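Local coordinates for protein PEPTIDE N-myristoyltransferase (Saccharomyces cerevisiae, PDB 1IIC) that transfers the myristoyl group from myristoyl-CoA to the N-terminal glycine of protein substrates, releasing coenzyme A, at residues A[124-129]-A[397-402]; A[283-288]-A[341-346]; A[365-368]-A[374-377]. All blocks are in the same frame, centred on the assembly; numbering follows the deposited sequence.

Contact 1. Residues A[124-129]-A[397-402]; sequences GVRGKQ and KPITGG
R126, at the tip of a beta hairpin, reaches across to the side chain of K397 and the carbonyl O of P398 in a loop with no regular secondary structure. The hairpin joins strand 112-125 to strand 128-140 through a type I' turn from V125 to K128. Two short bonds close it, V125 N to K128 O and K128 N to V125 O. R126 and G127 occupy the turn with positive phi, 46° and 81°, as this turn type requires. The backbones stay well apart: the nearest alpha carbons, R126 CA and K397 CA, are 9.5 Å from each other, so side chains must span the gap.

R126 does most of this. Its CB already heads for the loop, and from CG to NE the chain runs extended (chi3 -178°), which carries the guanidinium to the far segment. K397 crosses it at about a right angle and lays its CB over one guanidinium face, 3.5 Å from R126 NH2 and displaced toward the rim. I399 CG1 approaches the same nitrogen obliquely at 3.9 Å, while its side chain also packs on L252 and E251. The ammonium of K397 leads away, R126 NH1 and K397 NZ being 6.3 Å apart, and it bonds to V20 O. E23 accepts a hydrogen bond from K397 N; E23 and E251 form only long, weak ion pairs with R126.

The contact thus joins a hairpin of the N-terminal family region to a loop of the C-terminal one, burying 166 Å² in all. At the guanidinium edge, near its plane, R126 NH2 stands 2.8 Å from P398 O, close enough for electrostatic attraction, although the angle is too poor for a hydrogen bond.

Contact 2. Residues A[283-288]-A[341-346]; sequences VEQPDG and KTRLCE
A small, water-mediated contact on one arginine joins the end of strand 278-284 and its following turn to helix 334-357, near the periphery of the chain. R343 reaches from the helix toward V283 and Q285, and only 66 Å² is buried between the segments. The closest alpha carbons, V283 CA and R343 CA, lie 11.4 Å apart, so the long side chain bridges most of the distance.

R343 leaves the helix with CG anti to the backbone N (chi1 -167°) and bends at chi2, which sends its guanidinium outward to the strand. V283, coming from the opposite direction, brings CG1 obliquely to within 3.8 Å of R343 NH2. Q285 also comes from opposite R343, its amide plane turned 42° from the guanidinium. A water at the guanidinium edge, in its plane, fills the polar gap: it accepts from R343 NH2 at 2.7 Å and from Q285 NE2 at 3.1 Å.

Further bonds fix the guanidinium. R343 NH1 forms a salt bridge with E346 OE2 at 2.8 Å, one helical turn on, and R343 NH2 a second with D292 of strand 290-303. Q285 NE2 also bonds to T291 on that strand. An alanine in place of R343 would probably leave E346 and D292 without their cationic mate and the bridging water without one of its donors.

On the strand side, a type I turn from Q285 to G288 leads into strand 290-303. The whole is a beta hairpin of the mixed sheet, tied at its turn end to the helix by a water and by the salt bridge of R343 to D292, while the i to i+3 bridge to E346 steadies the arginine from within the helix.

Contact 3. Residues A[365-368]-A[374-377]; sequences ALTS and FLDD
L375 carries this contact, setting both methyl groups against the end of strand 362-366 and T367 just beyond it. CD1 meets A365 CB at 4.1 Å, the apolar pair between the segments. CD2 lies 3.6 Å from the backbone L366 O and 3.8 Å from T367 CG2, with the L375 and T367 side chains crossing at roughly a right angle. These side chains fill the 7.7 Å between T367 CA and L375 CA. An unusual first torsion of L375, chi1 -106°, accompanies this fit. The T367 hydroxyl is bonded to G401 O and R185 N, which is consistent with the methyl being the branch that faces L375. F380 and T187 add to the surroundings of L375, so this end is buried. F374, also buried, packs against helix 334-357 and strand 311-322.

The other end is loose. D376 and D377 take no part in the contact; both are exposed. D377 pairs instead with K341, and D376 makes a weak hydrogen bond to N409.

The result is a connection between strands 362-366 and 381-392 that folds back on the strand it has just left, in which L375 makes the contacts with that strand of the transferase's mixed beta sheet.

Contact 3 is the one that touches both others. T367 OG1 lies 2.8 Å from G401 O of contact 1, a probable hydrogen bond, and G402 O packs 3.8 Å from T367 CB. Toward contact 2, K341 NZ and D377 OD2 form a 2.8 Å salt bridge, while F374 packs on L344 and C345. Contacts 1 and 2 do not meet: their nearest atoms are about 13 Å apart and their centres about 27 Å, against about 19 Å from contact 3 to each. Strand 278-284 of contact 2 and strand 362-366 of contact 3 belong to one mixed sheet, and helix 334-357 packs against it. The side chain of L366, in contact 3, is about 12 Å from bound myristoyl-CoA.

Contact 1. Residues A[124-129]-A[397-402]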
loop_
_atom_site.group_PDB
_atom_site.type_symbol
_atom_site.label_atom_id
_atom_site.label_comp_id
_atom_site.label_asym_id
_atom_site.label_seq_id
_atom_site.Cartn_x
_atom_site.Cartn_y
_atom_site.Cartn_z
ATOM N N GLY A 124 -3.098 -15.041 1.576
ATOM C CA GLY A 124 -3.980 -15.881 2.353
ATOM C C GLY A 124 -5.358 -15.325 2.065
ATOM O O GLY A 124 -5.627 -14.169 2.376
ATOM N N VAL A 125 -6.219 -16.114 1.433
ATOM C CA VAL A 125 -7.569 -15.660 1.127
ATOM C C VAL A 125 -8.514 -16.590 1.872
ATOM O O VAL A 125 -8.686 -17.755 1.489
ATOM C CB VAL A 125 -7.881 -15.729 -0.394
ATOM C CG1 VAL A 125 -9.195 -15.038 -0.676
ATOM C CG2 VAL A 125 -6.754 -15.089 -1.207
ATOM N N ARG A 126 -9.129 -16.065 2.930
ATOM C CA ARG A 126 -10.029 -16.841 3.776
ATOM C C ARG A 126 -9.379 -18.183 4.089
ATOM O O ARG A 126 -9.953 -19.235 3.829
ATOM C CB ARG A 126 -11.389 -17.049 3.098
ATOM C CG ARG A 126 -12.058 -15.745 2.702
ATOM C CD ARG A 126 -13.577 -15.818 2.707
ATOM N NE ARG A 126 -14.141 -14.549 2.260
ATOM C CZ ARG A 126 -15.352 -14.118 2.579
ATOM N NH1 ARG A 126 -16.136 -14.864 3.353
ATOM N NH2 ARG A 126 -15.769 -12.934 2.145
ATOM N N GLY A 127 -8.162 -18.133 4.626
ATOM C CA GLY A 127 -7.453 -19.353 4.981
ATOM C C GLY A 127 -6.758 -20.073 3.837
ATOM O O GLY A 127 -5.845 -20.870 4.063
ATOM N N LYS A 128 -7.189 -19.815 2.607
ATOM C CA LYS A 128 -6.572 -20.450 1.454
ATOM C C LYS A 128 -5.196 -19.851 1.186
ATOM O O LYS A 128 -5.028 -18.635 1.166
ATOM C CB LYS A 128 -7.445 -20.270 0.216
ATOM C CG LYS A 128 -8.698 -21.115 0.187
ATOM C CD LYS A 128 -8.475 -22.414 -0.568
ATOM C CE LYS A 128 -9.805 -22.935 -1.118
ATOM N NZ LYS A 128 -9.641 -24.097 -2.049
ATOM N N GLN A 129 -4.217 -20.721 0.978
ATOM C CA GLN A 129 -2.853 -20.306 0.694
ATOM C C GLN A 129 -2.756 -20.180 -0.831
ATOM O O GLN A 129 -2.924 -21.168 -1.542
ATOM C CB GLN A 129 -1.892 -21.384 1.189
ATOM C CG GLN A 129 -0.465 -20.941 1.402
ATOM C CD GLN A 129 -0.161 -20.698 2.865
ATOM O OE1 GLN A 129 0.998 -20.508 3.255
ATOM N NE2 GLN A 129 -1.205 -20.697 3.688
ATOM N N LYS A 397 -15.582 -14.186 -2.469
ATOM C CA LYS A 397 -16.726 -13.439 -1.960
ATOM C C LYS A 397 -16.268 -12.065 -1.495
ATOM O O LYS A 397 -15.081 -11.852 -1.226
ATOM C CB LYS A 397 -17.352 -14.175 -0.780
ATOM C CG LYS A 397 -17.925 -15.541 -1.116
ATOM C CD LYS A 397 -18.233 -16.310 0.160
ATOM C CE LYS A 397 -19.078 -17.541 -0.116
ATOM N NZ LYS A 397 -20.450 -17.163 -0.561
ATOM N N PRO A 398 -17.201 -11.107 -1.398
ATOM C CA PRO A 398 -16.851 -9.753 -0.955
ATOM C C PRO A 398 -16.298 -9.702 0.483
ATOM O O PRO A 398 -16.778 -10.405 1.377
ATOM C CB PRO A 398 -18.164 -8.979 -1.125
ATOM C CG PRO A 398 -19.226 -10.054 -0.997
ATOM C CD PRO A 398 -18.624 -11.200 -1.770
ATOM N N ILE A 399 -15.275 -8.876 0.682
ATOM C CA ILE A 399 -14.630 -8.720 1.983
ATOM C C ILE A 399 -14.820 -7.293 2.489
ATOM O O ILE A 399 -14.503 -6.342 1.782
ATOM C CB ILE A 399 -13.134 -9.009 1.877
ATOM C CG1 ILE A 399 -12.917 -10.393 1.254
ATOM C CG2 ILE A 399 -12.489 -8.945 3.256
ATOM C CD1 ILE A 399 -11.455 -10.701 0.946
ATOM N N THR A 400 -15.339 -7.151 3.709
ATOM C CA THR A 400 -15.589 -5.836 4.304
ATOM C C THR A 400 -14.421 -4.867 4.156
ATOM O O THR A 400 -13.270 -5.223 4.409
ATOM C CB THR A 400 -15.899 -5.950 5.805
ATOM O OG1 THR A 400 -14.864 -6.710 6.436
ATOM C CG2 THR A 400 -17.244 -6.637 6.032
ATOM N N GLY A 401 -14.734 -3.632 3.775
ATOM C CA GLY A 401 -13.705 -2.627 3.592
ATOM C C GLY A 401 -13.662 -1.578 4.687
ATOM O O GLY A 401 -12.855 -0.649 4.624
ATOM N N GLY A 402 -14.529 -1.714 5.687
ATOM C CA GLY A 402 -14.552 -0.751 6.776
ATOM C C GLY A 402 -15.366 0.501 6.481
ATOM O O GLY A 402 -15.183 1.541 7.116
#

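Contact 2. Residues A[283-288]-A[341-346]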
loop_
_atom_site.group_PDB
_atom_site.type_symbol
_atom_site.label_atom_id
_atom_site.label_comp_id
_atom_site.label_asym_id
_atom_site.label_seq_id
_atom_site.Cartn_x
_atom_site.Cartn_y
_atom_site.Cartn_z
ATOM N N VAL A 283 6.622 -2.610 21.337
ATOM C CA VAL A 283 6.437 -2.291 22.744
ATOM C C VAL A 283 6.889 -3.542 23.488
ATOM O O VAL A 283 6.371 -4.634 23.249
ATOM C CB VAL A 283 4.965 -1.986 23.104
ATOM C CG1 VAL A 283 4.835 -1.813 24.614
ATOM C CG2 VAL A 283 4.494 -0.713 22.402
ATOM N N GLU A 284 7.872 -3.378 24.367
ATOM C CA GLU A 284 8.409 -4.490 25.149
ATOM C C GLU A 284 8.132 -4.327 26.651
ATOM O O GLU A 284 8.435 -3.292 27.239
ATOM C CB GLU A 284 9.919 -4.602 24.906
ATOM C CG GLU A 284 10.602 -5.627 25.779
ATOM C CD GLU A 284 12.073 -5.776 25.466
ATOM O OE1 GLU A 284 12.777 -4.743 25.396
ATOM O OE2 GLU A 284 12.523 -6.931 25.304
ATOM N N GLN A 285 7.556 -5.356 27.262
ATOM C CA GLN A 285 7.243 -5.330 28.688
ATOM C C GLN A 285 8.457 -5.742 29.528
ATOM O O GLN A 285 9.351 -6.442 29.049
ATOM C CB GLN A 285 6.065 -6.258 28.984
ATOM C CG GLN A 285 4.797 -5.960 28.177
ATOM C CD GLN A 285 4.348 -4.506 28.269
ATOM O OE1 GLN A 285 4.529 -3.848 29.294
ATOM N NE2 GLN A 285 3.745 -4.004 27.195
ATOM N N PRO A 286 8.497 -5.325 30.802
ATOM C CA PRO A 286 9.621 -5.663 31.677
ATOM C C PRO A 286 10.099 -7.113 31.633
ATOM O O PRO A 286 11.254 -7.376 31.938
ATOM C CB PRO A 286 9.114 -5.250 33.054
ATOM C CG PRO A 286 8.275 -4.047 32.734
ATOM C CD PRO A 286 7.484 -4.541 31.538
ATOM N N ASP A 287 9.228 -8.049 31.257
ATOM C CA ASP A 287 9.610 -9.462 31.186
ATOM C C ASP A 287 10.146 -9.860 29.804
ATOM O O ASP A 287 10.273 -11.047 29.494
ATOM C CB ASP A 287 8.416 -10.353 31.546
ATOM C CG ASP A 287 7.212 -10.100 30.658
ATOM O OD1 ASP A 287 6.132 -10.677 30.917
ATOM O OD2 ASP A 287 7.349 -9.318 29.695
ATOM N N GLY A 288 10.455 -8.860 28.985
ATOM C CA GLY A 288 10.981 -9.116 27.657
ATOM C C GLY A 288 9.928 -9.415 26.604
ATOM O O GLY A 288 10.244 -9.551 25.426
ATOM N N LYS A 341 -9.641 -1.239 20.918
ATOM C CA LYS A 341 -9.768 0.164 20.556
ATOM C C LYS A 341 -8.911 1.074 21.434
ATOM O O LYS A 341 -8.270 2.001 20.942
ATOM C CB LYS A 341 -11.225 0.620 20.638
ATOM C CG LYS A 341 -11.335 2.080 20.305
ATOM C CD LYS A 341 -12.710 2.652 20.474
ATOM C CE LYS A 341 -12.704 4.089 19.977
ATOM N NZ LYS A 341 -13.857 4.871 20.489
ATOM N N THR A 342 -8.908 0.814 22.737
ATOM C CA THR A 342 -8.120 1.617 23.660
ATOM C C THR A 342 -6.626 1.483 23.372
ATOM O O THR A 342 -5.889 2.459 23.455
ATOM C CB THR A 342 -8.387 1.218 25.126
ATOM O OG1 THR A 342 -9.757 1.469 25.439
ATOM C CG2 THR A 342 -7.511 2.049 26.084
ATOM N N ARG A 343 -6.180 0.279 23.024
ATOM C CA ARG A 343 -4.762 0.073 22.746
ATOM C C ARG A 343 -4.339 0.696 21.410
ATOM O O ARG A 343 -3.307 1.358 21.320
ATOM C CB ARG A 343 -4.437 -1.422 22.759
ATOM C CG ARG A 343 -2.956 -1.732 22.781
ATOM C CD ARG A 343 -2.267 -0.974 23.914
ATOM N NE ARG A 343 -0.905 -1.432 24.142
ATOM C CZ ARG A 343 -0.099 -0.941 25.076
ATOM N NH1 ARG A 343 -0.519 0.040 25.874
ATOM N NH2 ARG A 343 1.117 -1.454 25.232
ATOM N N LEU A 344 -5.149 0.491 20.379
ATOM C CA LEU A 344 -4.849 1.039 19.060
ATOM C C LEU A 344 -4.843 2.558 19.096
ATOM O O LEU A 344 -3.978 3.194 18.501
ATOM C CB LEU A 344 -5.858 0.536 18.018
ATOM C CG LEU A 344 -5.826 -0.974 17.727
ATOM C CD1 LEU A 344 -6.751 -1.280 16.558
ATOM C CD2 LEU A 344 -4.396 -1.431 17.400
ATOM N N CYS A 345 -5.810 3.147 19.785
ATOM C CA CYS A 345 -5.840 4.599 19.892
ATOM C C CYS A 345 -4.546 5.080 20.550
ATOM O O CYS A 345 -4.036 6.143 20.206
ATOM C CB CYS A 345 -7.053 5.060 20.715
ATOM S SG CYS A 345 -8.608 5.006 19.811
ATOM N N GLU A 346 -4.015 4.294 21.488
ATOM C CA GLU A 346 -2.769 4.651 22.177
ATOM C C GLU A 346 -1.573 4.512 21.243
ATOM O O GLU A 346 -0.798 5.447 21.063
ATOM C CB GLU A 346 -2.537 3.749 23.400
ATOM C CG GLU A 346 -3.530 3.924 24.541
ATOM C CD GLU A 346 -3.350 2.887 25.658
ATOM O OE1 GLU A 346 -4.027 3.024 26.701
ATOM O OE2 GLU A 346 -2.543 1.937 25.496
HETATM O O HOH W 1 2.937 -1.034 27.185
#

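Contact 3. Residues A[365-368]-A[374-377]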
loop_
_atom_site.group_PDB
_atom_site.type_symbol
_atom_site.label_atom_id
_atom_site.label_comp_id
_atom_site.label_asym_id
_atom_site.label_seq_id
_atom_site.Cartn_x
_atom_site.Cartn_y
_atom_site.Cartn_z
ATOM N N ALA A 365 -3.938 6.929 6.069
ATOM C CA ALA A 365 -4.388 5.616 6.499
ATOM C C ALA A 365 -5.699 5.282 5.832
ATOM O O ALA A 365 -6.540 6.157 5.605
ATOM C CB ALA A 365 -4.546 5.575 8.012
ATOM N N LEU A 366 -5.852 4.006 5.508
ATOM C CA LEU A 366 -7.058 3.501 4.886
ATOM C C LEU A 366 -7.963 2.964 5.985
ATOM O O LEU A 366 -7.555 2.880 7.146
ATOM C CB LEU A 366 -6.699 2.384 3.910
ATOM C CG LEU A 366 -5.986 2.791 2.616
ATOM C CD1 LEU A 366 -5.190 1.603 2.062
ATOM C CD2 LEU A 366 -7.020 3.275 1.596
ATOM N N THR A 367 -9.194 2.621 5.620
ATOM C CA THR A 367 -10.154 2.067 6.566
ATOM C C THR A 367 -10.034 0.541 6.603
ATOM O O THR A 367 -10.967 -0.154 6.987
ATOM C CB THR A 367 -11.593 2.424 6.167
ATOM O OG1 THR A 367 -11.842 1.946 4.837
ATOM C CG2 THR A 367 -11.816 3.933 6.226
ATOM N N SER A 368 -8.887 0.017 6.188
ATOM C CA SER A 368 -8.670 -1.425 6.198
ATOM C C SER A 368 -8.305 -1.879 7.612
ATOM O O SER A 368 -8.280 -1.063 8.533
ATOM C CB SER A 368 -7.541 -1.775 5.240
ATOM O OG SER A 368 -6.403 -0.966 5.502
ATOM N N PHE A 374 -9.875 3.520 15.512
ATOM C CA PHE A 374 -9.131 4.721 15.895
ATOM C C PHE A 374 -9.181 5.912 14.934
ATOM O O PHE A 374 -8.979 7.047 15.348
ATOM C CB PHE A 374 -7.661 4.365 16.163
ATOM C CG PHE A 374 -6.922 3.836 14.957
ATOM C CD1 PHE A 374 -6.513 4.690 13.939
ATOM C CD2 PHE A 374 -6.607 2.481 14.861
ATOM C CE1 PHE A 374 -5.803 4.210 12.848
ATOM C CE2 PHE A 374 -5.893 1.987 13.771
ATOM C CZ PHE A 374 -5.488 2.856 12.760
ATOM N N LEU A 375 -9.454 5.659 13.661
ATOM C CA LEU A 375 -9.477 6.720 12.661
ATOM C C LEU A 375 -10.120 8.049 13.086
ATOM O O LEU A 375 -9.442 9.077 13.104
ATOM C CB LEU A 375 -10.117 6.191 11.369
ATOM C CG LEU A 375 -9.241 5.889 10.129
ATOM C CD1 LEU A 375 -7.788 5.679 10.489
ATOM C CD2 LEU A 375 -9.811 4.661 9.393
ATOM N N ASP A 376 -11.404 8.045 13.431
ATOM C CA ASP A 376 -12.078 9.291 13.828
ATOM C C ASP A 376 -11.563 9.919 15.127
ATOM O O ASP A 376 -11.366 11.134 15.208
ATOM C CB ASP A 376 -13.589 9.076 13.962
ATOM C CG ASP A 376 -14.253 8.733 12.640
ATOM O OD1 ASP A 376 -13.984 9.429 11.631
ATOM O OD2 ASP A 376 -15.051 7.768 12.623
ATOM N N ASP A 377 -11.351 9.094 16.144
ATOM C CA ASP A 377 -10.870 9.599 17.418
ATOM C C ASP A 377 -9.499 10.253 17.319
ATOM O O ASP A 377 -9.193 11.181 18.067
ATOM C CB ASP A 377 -10.828 8.473 18.445
ATOM C CG ASP A 377 -12.203 7.918 18.745
ATOM O OD1 ASP A 377 -13.197 8.643 18.517
ATOM O OD2 ASP A 377 -12.298 6.763 19.216
#